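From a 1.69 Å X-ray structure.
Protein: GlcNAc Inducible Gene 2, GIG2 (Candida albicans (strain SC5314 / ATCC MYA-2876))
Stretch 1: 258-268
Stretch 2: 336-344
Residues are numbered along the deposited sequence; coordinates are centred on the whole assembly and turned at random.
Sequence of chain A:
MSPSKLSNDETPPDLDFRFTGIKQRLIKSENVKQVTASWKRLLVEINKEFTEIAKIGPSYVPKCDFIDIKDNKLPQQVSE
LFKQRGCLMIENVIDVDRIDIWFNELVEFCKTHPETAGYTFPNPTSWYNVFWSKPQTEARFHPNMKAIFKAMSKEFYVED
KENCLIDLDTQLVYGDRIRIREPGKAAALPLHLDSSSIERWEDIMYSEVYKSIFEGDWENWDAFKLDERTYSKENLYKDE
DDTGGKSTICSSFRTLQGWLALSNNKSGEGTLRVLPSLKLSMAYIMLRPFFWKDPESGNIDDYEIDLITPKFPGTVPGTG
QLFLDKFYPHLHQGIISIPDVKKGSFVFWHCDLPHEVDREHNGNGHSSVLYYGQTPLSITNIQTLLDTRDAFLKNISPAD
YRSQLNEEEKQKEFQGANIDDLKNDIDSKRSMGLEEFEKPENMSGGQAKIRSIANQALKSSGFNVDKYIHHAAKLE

Stretch 1 (258-268) GWLALSNNKSG
Stretch 2, residues 336-344: ISIPDVKKG

The two stretches run antiparallel, one residue rising as the other falls. CA atoms of Ser263 and Lys343 lie 4.8 Å apart, those of Asn264 and Lys342 4.4 Å, those of Asn265 and Val341 5.2 Å, and those of Lys266 and Asp340 4.0 Å. Residues 258-261 form the end of a strand and 336-337 a short strand, but the residues that pair across the contact are largely extended loop. Asn265 (phi/psi -144/132) and Val341 (-100/131) have strand-like angles and make a single antiparallel bridge; Ser267 (-48/136), Asp340 (-45/132) and Lys343 (-44/129) are also extended, with less negative phi. Together the stretches bury 731 Å², both sides summed.

Backbone hydrogen bonds follow this register. Asn265 and Val341 bond reciprocally: Asn265 N donates to Val341 O at 2.9 Å (N-H...O angle 149°), and Val341 N to Asn265 O at 2.8 Å (165°). Beside this pair, Asn264 CA approaches Val341 O at 3.2 Å, with an angle at H of 139° that fits a CA-H...O contact. Further along, Gly344 N donates to Ala261 O at 2.9 Å and is almost perfectly linear at 178°; Lys343 CA lies 3.6 Å from that same Ala261 O. Gly344 has phi/psi 84/6, where a CB would jam against the carbonyl O of the residue before; Gly268, at 86/-13, has the same constraint.

On both sides of the Asn265-Val341 pair, side chains bond to the backbone of the other stretch. Ser263 O lies 3.4 Å from Lys343 N, but the angle is too poor for a hydrogen bond. The amide of Lys343 is instead satisfied by the side chain of Asn264 (chi1 -60°, m; chi2 -46°): Lys343 N donates to Asn264 OD1 at 2.9 Å and 168°. Asp340 (chi1 -68°, m; chi2 -14°) reaches in the reverse sense, its OD1 accepting from Ser267 N at 2.8 Å and 159°. The same carboxylate oxygen, Asp340 OD1, sits 3.1 Å from Lys266 CA. Ser267 (chi1 -55°, m) then donates through its own OG to Ile338 O at 2.7 Å, extending the polar contacts beyond the bridge. Within stretch 1, Ser263 OG (chi1 60°, p) donates to Asn265 OD1 at 2.6 Å, linking side chains two residues apart.

The apolar contacts gather around Val341, whose CB points toward stretch 1 and whose chi1 is 172° (t). Val341 CG1 lies 3.4 Å from Ala261 CB and also 4.1 Å from Trp259 CZ3, while Val341 CG2 is 4.0 Å from Trp259 CH2, at the edge of the indole and near its plane. Trp259 leaves its backbone sideways (chi1 48°, p; chi2 -113°), yet its ring reaches stretch 2. Ile338 (chi1 60°, p; chi2 169°, t) brings its CD1 to 3.8 Å from Trp259 CH2, approaching the ring obliquely. All four residues in these apolar contacts are buried.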

# COMPACT_ATOMS: atom_id res chain seq x y z
N GLY A 258 1.97 0.01 5.79
CA GLY A 258 2.69 0.33 7.01
C GLY A 258 2.75 -0.71 8.07
O GLY A 258 1.92 -1.64 8.06
N TRP A 259 3.61 -0.47 9.05
CA TRP A 259 3.57 -1.26 10.27
C TRP A 259 4.30 -0.64 11.40
O TRP A 259 5.14 0.31 11.20
CB TRP A 259 4.17 -2.64 10.00
CG TRP A 259 5.49 -2.76 9.29
CD1 TRP A 259 5.64 -3.32 8.04
CD2 TRP A 259 6.84 -2.49 9.75
NE1 TRP A 259 6.99 -3.38 7.70
CE2 TRP A 259 7.74 -2.92 8.72
CE3 TRP A 259 7.38 -1.94 10.91
CZ2 TRP A 259 9.10 -2.76 8.80
CZ3 TRP A 259 8.76 -1.79 11.02
CH2 TRP A 259 9.59 -2.19 9.98
N LEU A 260 3.90 -1.08 12.57
CA LEU A 260 4.49 -0.68 13.86
C LEU A 260 5.50 -1.72 14.30
O LEU A 260 5.16 -2.91 14.37
CB LEU A 260 3.41 -0.52 14.95
CG LEU A 260 3.88 -0.24 16.42
CD1 LEU A 260 4.44 1.15 16.46
CD2 LEU A 260 2.68 -0.36 17.30
N ALA A 261 6.70 -1.28 14.61
CA ALA A 261 7.78 -2.16 15.10
C ALA A 261 7.59 -2.65 16.54
O ALA A 261 7.47 -1.84 17.45
CB ALA A 261 9.15 -1.44 15.00
N LEU A 262 7.54 -3.96 16.72
CA LEU A 262 7.37 -4.60 18.04
C LEU A 262 8.73 -5.18 18.51
O LEU A 262 8.81 -5.78 19.61
CB LEU A 262 6.37 -5.74 17.92
CG LEU A 262 4.97 -5.36 17.43
CD1 LEU A 262 4.12 -6.63 17.33
CD2 LEU A 262 4.39 -4.29 18.32
N SER A 263 9.77 -4.94 17.74
CA SER A 263 11.10 -5.49 18.04
C SER A 263 12.20 -4.53 17.52
O SER A 263 11.92 -3.66 16.68
CB SER A 263 11.24 -6.86 17.41
OG SER A 263 11.09 -6.81 16.00
N ASN A 264 13.41 -4.70 18.05
CA ASN A 264 14.58 -4.02 17.52
C ASN A 264 15.27 -4.95 16.55
O ASN A 264 15.67 -6.07 16.98
CB ASN A 264 15.59 -3.71 18.62
CG ASN A 264 15.04 -2.84 19.70
OD1 ASN A 264 14.38 -1.79 19.47
ND2 ASN A 264 15.25 -3.29 20.94
N ASN A 265 15.48 -4.54 15.27
CA ASN A 265 16.20 -5.38 14.27
C ASN A 265 17.02 -4.50 13.36
O ASN A 265 16.52 -3.48 12.90
CB ASN A 265 15.24 -6.17 13.40
CG ASN A 265 14.22 -6.93 14.22
OD1 ASN A 265 13.14 -6.36 14.54
ND2 ASN A 265 14.58 -8.13 14.71
N LYS A 266 18.27 -4.83 13.15
CA LYS A 266 19.19 -3.93 12.39
C LYS A 266 18.91 -4.19 10.90
O LYS A 266 18.21 -5.10 10.63
CB LYS A 266 20.62 -4.28 12.66
CG LYS A 266 21.04 -3.82 14.03
CD LYS A 266 22.48 -4.25 14.30
CE LYS A 266 22.86 -4.13 15.75
NZ LYS A 266 22.42 -5.38 16.46
N SER A 267 19.34 -3.30 10.00
CA SER A 267 19.11 -3.47 8.54
C SER A 267 19.47 -4.86 8.12
O SER A 267 20.52 -5.39 8.57
CB SER A 267 19.93 -2.45 7.70
OG SER A 267 19.67 -1.17 8.10
N GLY A 268 18.65 -5.50 7.31
CA GLY A 268 18.96 -6.86 6.85
C GLY A 268 18.51 -8.01 7.76
O GLY A 268 18.56 -9.16 7.39
N ILE A 336 17.41 -1.34 -1.36
CA ILE A 336 18.11 -1.27 -0.10
C ILE A 336 17.28 -1.74 1.04
O ILE A 336 16.02 -1.68 1.03
CB ILE A 336 18.60 0.18 0.19
CG1 ILE A 336 17.47 1.19 0.08
CG2 ILE A 336 19.71 0.52 -0.77
CD1 ILE A 336 17.86 2.50 0.71
N SER A 337 17.96 -2.19 2.10
CA SER A 337 17.25 -2.42 3.37
C SER A 337 16.82 -1.13 3.95
O SER A 337 17.50 -0.11 3.75
CB SER A 337 18.16 -3.10 4.40
OG SER A 337 18.45 -4.38 3.93
N ILE A 338 15.76 -1.19 4.76
CA ILE A 338 15.47 -0.01 5.61
C ILE A 338 16.52 0.16 6.70
O ILE A 338 17.30 -0.76 6.96
CB ILE A 338 14.06 -0.08 6.22
CG1 ILE A 338 13.93 -1.34 7.09
CG2 ILE A 338 13.03 0.08 5.09
CD1 ILE A 338 12.68 -1.30 7.90
N PRO A 339 16.61 1.37 7.30
CA PRO A 339 17.48 1.62 8.48
C PRO A 339 17.13 0.71 9.63
O PRO A 339 16.10 0.01 9.63
CB PRO A 339 17.32 3.15 8.78
CG PRO A 339 16.36 3.67 7.76
CD PRO A 339 15.92 2.59 6.86
N ASP A 340 18.08 0.61 10.56
CA ASP A 340 17.87 -0.15 11.81
C ASP A 340 16.49 0.21 12.39
O ASP A 340 16.11 1.35 12.37
CB ASP A 340 18.97 0.18 12.84
CG ASP A 340 20.34 -0.36 12.42
OD1 ASP A 340 20.47 -1.23 11.47
OD2 ASP A 340 21.32 0.12 13.05
N VAL A 341 15.72 -0.79 12.75
CA VAL A 341 14.38 -0.60 13.29
C VAL A 341 14.45 -0.72 14.81
O VAL A 341 15.02 -1.71 15.32
CB VAL A 341 13.46 -1.72 12.75
CG1 VAL A 341 12.10 -1.72 13.40
CG2 VAL A 341 13.33 -1.57 11.26
N LYS A 342 13.86 0.25 15.50
CA LYS A 342 13.68 0.24 16.94
C LYS A 342 12.18 0.01 17.31
O LYS A 342 11.26 0.50 16.66
CB LYS A 342 14.24 1.53 17.53
CG LYS A 342 15.72 1.79 17.20
CD LYS A 342 16.60 0.76 17.88
CE LYS A 342 18.12 1.15 17.82
NZ LYS A 342 18.84 0.39 16.75
N LYS A 343 11.95 -0.69 18.39
CA LYS A 343 10.56 -0.82 19.00
C LYS A 343 9.83 0.52 19.05
O LYS A 343 10.42 1.51 19.42
CB LYS A 343 10.67 -1.33 20.45
CG LYS A 343 11.13 -2.73 20.53
CD LYS A 343 11.33 -3.14 21.99
CE LYS A 343 11.75 -4.60 22.02
NZ LYS A 343 11.94 -5.08 23.42
N GLY A 344 8.62 0.55 18.57
CA GLY A 344 7.84 1.77 18.61
C GLY A 344 8.06 2.77 17.51
O GLY A 344 7.42 3.86 17.57